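Local coordinates for protein glutathione peroxidase-like peroxiredoxin HYR1 (Saccharomyces cerevisiae, PDB 3CMI) that reduces hydroperoxides with thioredoxin and senses hydroperoxide stress in yeast, passing the signal on by oxidizing the transcription activator YAP1, at residues Val34-Asn39 against Phe135-Val140; Ala41-Phe46 against Pro71-Gly76; Phe65-Phe70 against Val96-Met101. All coordinates share one frame; numbering follows the deposited sequence.

In the fold
The three contacts follow the mixed sheet of a thioredoxin-like fold from its interior to the active-site end. Contact 1 pairs the inner strands 34-41 and 137-140. Contact 3 lies about 10 Å away, centre to centre, where 96-101 borders strand 65-72, the neighbour of 34-41 on its other side. Contact 2 is about 15 to 16 Å from both, at the C-terminal ends of 34-41 and 65-72. Along the chain, both lie within the loop that contact 1 closes, and the segments of contacts 2 and 3 alternate. A sheet built from distant parts of the chain thus carries the loop of Cys-44, the peroxidatic cysteine, at one end.

Contact 1. Residues Val34-Asn39 against Phe135-Val140; sequences VVLIVN and FEKFLV
Leu-36 reaches over the neighbouring strand with its CD2 methyl, which lies 3.9 Å from CD1 of Leu-139 and just as near CB of Lys-137. Its CG is anti to the backbone N (chi1 -158°), and this carries the branch across the strand gap. Two residues along the strand, Val-38 CG2 sits 3.8 Å from CA of Phe-135 and meets the edge of the Phe-135 ring. Leu-36, Val-38, Lys-137 and Leu-139 share this face of the sheet, where helix 160-167 packs on Leu-139. On the other face, CB of Val-35 and CB of Val-140 are 4.1 Å apart, and Ile-37 lies beside Phe-138; helix 113-121 covers these last two through Leu-118.

The backbones run antiparallel at 164°, with hydrogen-bonded pairs at Val-35/Val-140 and Ile-37/Phe-138. Ile-37 N to Phe-138 O, at 2.7 Å, is nearly straight. In this thioredoxin-like fold strand 34-41 is also paired, in parallel, with strand 65-72, so the contact joins the beta-alpha-beta part of the sheet to the antiparallel strands 137-140 and 146-150.

Beyond the last regular pair, Asn-39 takes over. Its CG stands between the backbone N and the carbonyl carbon (chi1 63°), turning the amide toward the turn before strand 137-140. A water accepts from Asn-39 ND2 at 2.7 Å and donates to Glu-136 O at 2.6 Å. The same carbonyl receives a weak bond from Asn-39 N, while Phe-135 N donates to Asn-39 O. The bent Lys-137 chain folds back so that NZ bonds Phe-135 O at 2.7 Å, with Thr-154 O as a second acceptor. The Glu-136 carboxylate leads away to a salt bridge with Arg-149, and the Phe-135 ring meets Tyr-50 in a T-shaped contact.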
# COMPACT_ATOMS: atom_id res chain seq x y z
N VAL A 34 -1.74 4.15 -10.75
CA VAL A 34 -1.50 4.74 -9.44
C VAL A 34 -1.81 3.65 -8.40
O VAL A 34 -2.83 2.98 -8.49
CB VAL A 34 -2.37 6.01 -9.22
CG1 VAL A 34 -2.21 6.55 -7.79
CG2 VAL A 34 -2.01 7.09 -10.24
N VAL A 35 -0.92 3.47 -7.44
CA VAL A 35 -1.05 2.40 -6.45
C VAL A 35 -0.98 2.93 -5.02
O VAL A 35 -0.07 3.68 -4.67
CB VAL A 35 0.04 1.29 -6.65
CG1 VAL A 35 -0.23 0.09 -5.74
CG2 VAL A 35 0.11 0.84 -8.10
N LEU A 36 -1.95 2.52 -4.21
CA LEU A 36 -1.92 2.79 -2.77
C LEU A 36 -1.51 1.49 -2.08
O LEU A 36 -2.19 0.48 -2.22
CB LEU A 36 -3.30 3.26 -2.31
CG LEU A 36 -3.58 4.08 -1.03
CD1 LEU A 36 -4.29 3.26 0.03
CD2 LEU A 36 -2.33 4.75 -0.45
N ILE A 37 -0.37 1.50 -1.39
CA ILE A 37 0.04 0.32 -0.65
C ILE A 37 -0.23 0.52 0.84
O ILE A 37 0.29 1.46 1.45
CB ILE A 37 1.51 -0.09 -0.93
CG1 ILE A 37 1.67 -0.43 -2.42
CG2 ILE A 37 1.92 -1.30 -0.07
CD1 ILE A 37 3.06 -0.83 -2.83
N VAL A 38 -1.05 -0.36 1.41
CA VAL A 38 -1.47 -0.23 2.79
C VAL A 38 -1.23 -1.53 3.57
O VAL A 38 -1.62 -2.61 3.13
CB VAL A 38 -2.97 0.23 2.89
CG1 VAL A 38 -3.91 -0.77 2.19
CG2 VAL A 38 -3.38 0.44 4.33
N ASN A 39 -0.56 -1.41 4.71
CA ASN A 39 -0.48 -2.55 5.62
C ASN A 39 -1.76 -2.62 6.44
O ASN A 39 -2.22 -1.63 7.00
CB ASN A 39 0.78 -2.51 6.51
CG ASN A 39 0.81 -1.32 7.43
OD1 ASN A 39 0.68 -1.46 8.65
ND2 ASN A 39 1.01 -0.14 6.87
N PHE A 135 -2.34 0.22 9.03
CA PHE A 135 -2.90 1.16 8.03
C PHE A 135 -2.03 2.37 7.67
O PHE A 135 -2.55 3.44 7.35
CB PHE A 135 -4.32 1.61 8.43
CG PHE A 135 -5.26 0.47 8.69
CD1 PHE A 135 -5.79 -0.28 7.64
CD2 PHE A 135 -5.62 0.14 9.99
CE1 PHE A 135 -6.66 -1.34 7.88
CE2 PHE A 135 -6.49 -0.92 10.25
CZ PHE A 135 -7.01 -1.66 9.19
N GLU A 136 -0.72 2.19 7.71
CA GLU A 136 0.19 3.15 7.10
C GLU A 136 0.11 2.97 5.57
O GLU A 136 -0.12 1.86 5.09
CB GLU A 136 1.62 2.94 7.62
CG GLU A 136 2.43 4.21 7.70
CD GLU A 136 3.63 4.11 8.62
OE1 GLU A 136 4.75 4.28 8.12
OE2 GLU A 136 3.47 3.89 9.84
N LYS A 137 0.29 4.06 4.84
CA LYS A 137 -0.01 4.11 3.40
C LYS A 137 1.12 4.73 2.57
O LYS A 137 1.70 5.76 2.96
CB LYS A 137 -1.30 4.91 3.16
CG LYS A 137 -2.52 4.43 3.94
CD LYS A 137 -3.44 5.58 4.26
CE LYS A 137 -4.57 5.17 5.20
NZ LYS A 137 -4.24 5.41 6.63
N PHE A 138 1.41 4.10 1.44
CA PHE A 138 2.37 4.61 0.47
C PHE A 138 1.66 4.78 -0.86
O PHE A 138 1.00 3.86 -1.34
CB PHE A 138 3.54 3.63 0.27
CG PHE A 138 4.40 3.42 1.48
CD1 PHE A 138 4.01 2.56 2.51
CD2 PHE A 138 5.65 4.04 1.57
CE1 PHE A 138 4.83 2.34 3.61
CE2 PHE A 138 6.48 3.82 2.67
CZ PHE A 138 6.07 2.98 3.70
N LEU A 139 1.81 5.95 -1.46
CA LEU A 139 1.22 6.22 -2.77
C LEU A 139 2.31 6.15 -3.83
O LEU A 139 3.36 6.79 -3.70
CB LEU A 139 0.54 7.59 -2.74
CG LEU A 139 -0.65 7.94 -3.65
CD1 LEU A 139 -1.72 6.85 -3.70
CD2 LEU A 139 -1.24 9.26 -3.18
N VAL A 140 2.05 5.36 -4.88
CA VAL A 140 3.02 5.12 -5.95
C VAL A 140 2.57 5.69 -7.30
O VAL A 140 1.41 5.56 -7.70
CB VAL A 140 3.37 3.60 -6.06
CG1 VAL A 140 4.37 3.34 -7.18
CG2 VAL A 140 3.91 3.07 -4.73
O HOH W 1 1.88 0.38 4.42

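Contact 2. Residues Ala41-Phe46 against Pro71-Gly76; sequences ASKCGF and PCNQFG
Lys-43 and Asn-73 meet with the aliphatic chain of the lysine passing across the nitrogen end of the asparagine amide. Lys-43 is fully extended beyond CG, and Asn-73 ND2 lies 3.7 Å from its CG and 3.8 Å from its CE, so the amide touches the methylene rod rather than the ammonium group. Asn-73 has its CG anti to the backbone N (chi1 -162°), which brings ND2 over to the lysine. Ser-42 approaches from beside this pair: its CB is 3.9 Å from CB of Asn-73 and 3.4 Å from Cys-72 O.

Cys-72 O is the polar centre of the contact. Ser-42 N donates to it at 3.2 Å, arriving 44° out of the carbonyl plane and therefore away from its lone pairs. A water sits alongside, accepting from Lys-43 N at 2.9 Å and from Asn-73 ND2 at 3.2 Å, and donating weakly to Cys-72 O. The amide of Asn-73 thereby joins the Cys-44 loop through water as well as by packing.

CB of Cys-72 is directed away from residues 41-46, and its SG receives a weak bond from Gln-74 N. The Gln-74 amide is hydrogen-bonded at both ends, OE1 to Val-106 N and NE2 to Asn-107 O. Residues 71-75 belong to the Phe-Pro-Cys-Asn-Gln-Phe signature of glutathione peroxidases, which begins at Phe-70. Cys-44, which forms the sulfenic acid and the transient disulfide with YAP1, touches nothing of this segment.

Ala-41 and Cys-72 form a parallel bridge with diverging side chains, at the point where strands 34-41 and 65-72 part; from there one chain runs through the Cys-44 loop to Phe-46, the N-cap position of helix 47-60, and the other turns off beyond the sheet.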
# COMPACT_ATOMS: atom_id res chain seq x y z
N ALA A 41 -4.58 -4.72 9.14
CA ALA A 41 -4.62 -5.45 10.40
C ALA A 41 -5.02 -6.91 10.19
O ALA A 41 -6.05 -7.20 9.57
CB ALA A 41 -5.55 -4.78 11.38
N SER A 42 -4.20 -7.82 10.70
CA SER A 42 -4.46 -9.25 10.62
C SER A 42 -5.64 -9.64 11.51
O SER A 42 -6.40 -10.55 11.18
CB SER A 42 -3.22 -10.05 10.99
OG SER A 42 -3.38 -11.42 10.70
N LYS A 43 -5.78 -8.94 12.64
CA LYS A 43 -6.89 -9.15 13.56
C LYS A 43 -8.12 -8.32 13.16
O LYS A 43 -8.01 -7.34 12.42
CB LYS A 43 -6.48 -8.80 15.00
CG LYS A 43 -5.49 -9.79 15.61
CD LYS A 43 -5.12 -9.38 17.03
CE LYS A 43 -4.20 -10.41 17.67
NZ LYS A 43 -3.80 -10.01 19.05
N CYS A 44 -9.28 -8.73 13.66
CA CYS A 44 -10.55 -8.06 13.38
C CYS A 44 -10.74 -6.81 14.23
O CYS A 44 -9.97 -6.55 15.16
CB CYS A 44 -11.72 -9.03 13.60
SG CYS A 44 -11.64 -10.56 12.65
N GLY A 45 -11.78 -6.03 13.91
CA GLY A 45 -12.16 -4.87 14.70
C GLY A 45 -11.72 -3.53 14.14
O GLY A 45 -11.61 -2.55 14.87
N PHE A 46 -11.48 -3.50 12.83
CA PHE A 46 -11.05 -2.27 12.16
C PHE A 46 -11.92 -1.93 10.94
O PHE A 46 -11.44 -1.33 9.97
CB PHE A 46 -9.56 -2.37 11.77
CG PHE A 46 -8.63 -2.44 12.95
CD1 PHE A 46 -8.21 -1.28 13.58
CD2 PHE A 46 -8.18 -3.66 13.42
CE1 PHE A 46 -7.35 -1.33 14.68
CE2 PHE A 46 -7.32 -3.73 14.51
CZ PHE A 46 -6.90 -2.57 15.14
N PRO A 71 -1.73 -7.77 4.93
CA PRO A 71 -1.95 -8.23 6.30
C PRO A 71 -0.65 -8.33 7.09
O PRO A 71 0.39 -8.73 6.55
CB PRO A 71 -2.56 -9.63 6.11
CG PRO A 71 -3.24 -9.55 4.79
CD PRO A 71 -2.34 -8.69 3.95
N CYS A 72 -0.72 -7.97 8.37
CA CYS A 72 0.43 -7.97 9.26
C CYS A 72 -0.07 -8.06 10.69
O CYS A 72 -1.07 -7.42 11.04
CB CYS A 72 1.26 -6.70 9.07
SG CYS A 72 2.75 -6.59 10.08
N ASN A 73 0.60 -8.85 11.52
CA ASN A 73 0.19 -9.05 12.90
C ASN A 73 1.14 -8.41 13.93
O ASN A 73 1.08 -8.73 15.12
CB ASN A 73 0.01 -10.55 13.19
CG ASN A 73 -0.81 -10.81 14.44
OD1 ASN A 73 -0.46 -11.67 15.25
ND2 ASN A 73 -1.90 -10.06 14.61
N GLN A 74 1.97 -7.48 13.48
CA GLN A 74 3.01 -6.88 14.34
C GLN A 74 2.54 -5.74 15.25
O GLN A 74 3.33 -5.19 16.03
CB GLN A 74 4.20 -6.42 13.49
CG GLN A 74 5.11 -7.56 13.04
CD GLN A 74 6.24 -7.09 12.13
OE1 GLN A 74 6.00 -6.49 11.09
NE2 GLN A 74 7.47 -7.39 12.52
N PHE A 75 1.26 -5.37 15.16
CA PHE A 75 0.73 -4.24 15.92
C PHE A 75 -0.50 -4.63 16.75
O PHE A 75 -1.62 -4.18 16.48
CB PHE A 75 0.44 -3.04 14.99
CG PHE A 75 1.55 -2.74 14.02
CD1 PHE A 75 2.72 -2.11 14.44
CD2 PHE A 75 1.43 -3.10 12.68
CE1 PHE A 75 3.75 -1.84 13.54
CE2 PHE A 75 2.46 -2.84 11.77
CZ PHE A 75 3.62 -2.21 12.21
N GLY A 76 -0.28 -5.48 17.74
CA GLY A 76 -1.35 -5.93 18.63
C GLY A 76 -1.12 -5.51 20.07
O GLY A 76 -0.09 -5.84 20.66
O HOH W 2 -3.44 -7.48 13.39

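Contact 3. Residues Phe65-Phe70 against Val96-Met101; sequences FTIIGF and VTFPIM
Gly-69 is gripped by both of its backbone polar atoms. Its N donates to Pro-99 O at 2.9 Å in an almost straight bond (177°), and its O accepts from Met-101 N at 3.0 Å. The two bonds straddle Ile-100, making a single bridge through which 96-101, otherwise loop, borders strand 65-72. The bare CA of the glycine admits close neighbours on this side, with Ile-100 CD1 4.1 Å away and the edge of the Phe-98 ring facing the Gly-69 amide.

Hydrophobic groups flank the bridge. Ile-67 CB sits over one face of Phe-98, 4.0 Å from the ring centroid, in a CH-pi contact. Phe-98 adopts the less common position with CG between the backbone N and the carbonyl carbon (chi1 55°), which turns a face of the ring to Ile-67; Val-96 CG2 covers its opposite face. Beside it, Pro-99 CD comes within 3.1 Å of Ile-67 O, and its CB meets Ile-68 CD1.

At the far end Met-101 bends back over Phe-70. Its CG stands 3.9 Å from the Phe-70 ring centroid, over the face, while SD makes an oblique Met-aromatic contact at 5.2 Å. The same CG is 3.6 Å from CG2 of Ile-68, so this one methylene touches both Ile-68 and Phe-70.

Further out, Tyr-115 of helix 113-121 meets the Phe-70 ring edge-to-face, and Phe-25 lies on both Ile-68 and Met-101. Helix 47-60 borders the other end, where Glu-54 touches Phe-98 and accepts a hydrogen bond from Thr-97.

With two main-chain bonds amid aromatic and aliphatic groups, and no charged side chain between the two segments, the loop is held to this strand by main-chain hydrogen bonds and apolar contact, away from the redox centre.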
# COMPACT_ATOMS: atom_id res chain seq x y z
N PHE A 65 -6.28 2.82 -11.05
CA PHE A 65 -5.89 2.92 -9.65
C PHE A 65 -6.17 1.60 -8.97
O PHE A 65 -7.16 0.93 -9.27
CB PHE A 65 -6.69 4.02 -8.95
CG PHE A 65 -6.49 4.06 -7.45
CD1 PHE A 65 -5.36 4.66 -6.89
CD2 PHE A 65 -7.44 3.49 -6.59
CE1 PHE A 65 -5.18 4.70 -5.51
CE2 PHE A 65 -7.27 3.52 -5.21
CZ PHE A 65 -6.13 4.13 -4.67
N THR A 66 -5.29 1.21 -8.05
CA THR A 66 -5.53 0.03 -7.25
C THR A 66 -4.96 0.18 -5.85
O THR A 66 -4.19 1.10 -5.58
CB THR A 66 -5.00 -1.26 -7.94
OG1 THR A 66 -5.60 -2.40 -7.33
CG2 THR A 66 -3.47 -1.35 -7.85
N ILE A 67 -5.38 -0.72 -4.96
CA ILE A 67 -4.86 -0.80 -3.59
C ILE A 67 -4.33 -2.20 -3.33
O ILE A 67 -5.04 -3.19 -3.56
CB ILE A 67 -5.94 -0.46 -2.53
CG1 ILE A 67 -6.55 0.92 -2.80
CG2 ILE A 67 -5.34 -0.51 -1.12
CD1 ILE A 67 -7.76 1.23 -1.96
N ILE A 68 -3.09 -2.29 -2.87
CA ILE A 68 -2.53 -3.58 -2.46
C ILE A 68 -2.49 -3.60 -0.94
O ILE A 68 -1.79 -2.78 -0.32
CB ILE A 68 -1.12 -3.84 -3.08
CG1 ILE A 68 -1.08 -3.47 -4.58
CG2 ILE A 68 -0.68 -5.30 -2.85
CD1 ILE A 68 -2.09 -4.23 -5.49
N GLY A 69 -3.27 -4.49 -0.34
CA GLY A 69 -3.34 -4.60 1.12
C GLY A 69 -2.45 -5.71 1.65
O GLY A 69 -2.56 -6.85 1.21
N PHE A 70 -1.57 -5.37 2.59
CA PHE A 70 -0.69 -6.36 3.21
C PHE A 70 -1.10 -6.61 4.67
O PHE A 70 -0.87 -5.77 5.54
CB PHE A 70 0.77 -5.89 3.17
CG PHE A 70 1.42 -5.99 1.82
CD1 PHE A 70 1.34 -4.94 0.90
CD2 PHE A 70 2.15 -7.12 1.46
CE1 PHE A 70 1.95 -5.02 -0.34
CE2 PHE A 70 2.77 -7.22 0.22
CZ PHE A 70 2.67 -6.16 -0.69
N VAL A 96 -13.24 -6.63 1.40
CA VAL A 96 -12.85 -5.67 0.37
C VAL A 96 -12.72 -6.38 -0.98
O VAL A 96 -12.74 -7.62 -1.04
CB VAL A 96 -11.53 -4.94 0.74
CG1 VAL A 96 -11.69 -4.16 2.05
CG2 VAL A 96 -10.37 -5.92 0.84
N THR A 97 -12.58 -5.62 -2.06
CA THR A 97 -12.48 -6.21 -3.40
C THR A 97 -11.14 -5.93 -4.10
O THR A 97 -10.93 -6.36 -5.24
CB THR A 97 -13.63 -5.79 -4.33
OG1 THR A 97 -13.63 -4.37 -4.47
CG2 THR A 97 -14.99 -6.25 -3.78
N PHE A 98 -10.25 -5.20 -3.44
CA PHE A 98 -8.93 -4.93 -4.00
C PHE A 98 -7.94 -6.02 -3.56
O PHE A 98 -8.22 -6.73 -2.60
CB PHE A 98 -8.45 -3.53 -3.61
CG PHE A 98 -8.45 -3.26 -2.13
CD1 PHE A 98 -7.39 -3.69 -1.32
CD2 PHE A 98 -9.48 -2.53 -1.54
CE1 PHE A 98 -7.38 -3.42 0.05
CE2 PHE A 98 -9.48 -2.26 -0.18
CZ PHE A 98 -8.43 -2.71 0.62
N PRO A 99 -6.81 -6.16 -4.28
CA PRO A 99 -5.87 -7.26 -3.96
C PRO A 99 -5.36 -7.28 -2.52
O PRO A 99 -4.82 -6.29 -2.03
CB PRO A 99 -4.71 -7.02 -4.94
CG PRO A 99 -5.34 -6.29 -6.08
CD PRO A 99 -6.33 -5.37 -5.42
N ILE A 100 -5.57 -8.42 -1.86
CA ILE A 100 -5.03 -8.70 -0.53
C ILE A 100 -3.95 -9.76 -0.67
O ILE A 100 -4.11 -10.74 -1.39
CB ILE A 100 -6.15 -9.16 0.45
CG1 ILE A 100 -7.22 -8.07 0.64
CG2 ILE A 100 -5.58 -9.64 1.79
CD1 ILE A 100 -6.75 -6.80 1.38
N MET A 101 -2.83 -9.55 0.02
CA MET A 101 -1.67 -10.43 -0.11
C MET A 101 -1.58 -11.39 1.07
O MET A 101 -2.36 -11.29 2.01
CB MET A 101 -0.39 -9.59 -0.21
CG MET A 101 -0.39 -8.54 -1.32
SD MET A 101 -0.20 -9.22 -2.98
CE MET A 101 -1.90 -9.17 -3.56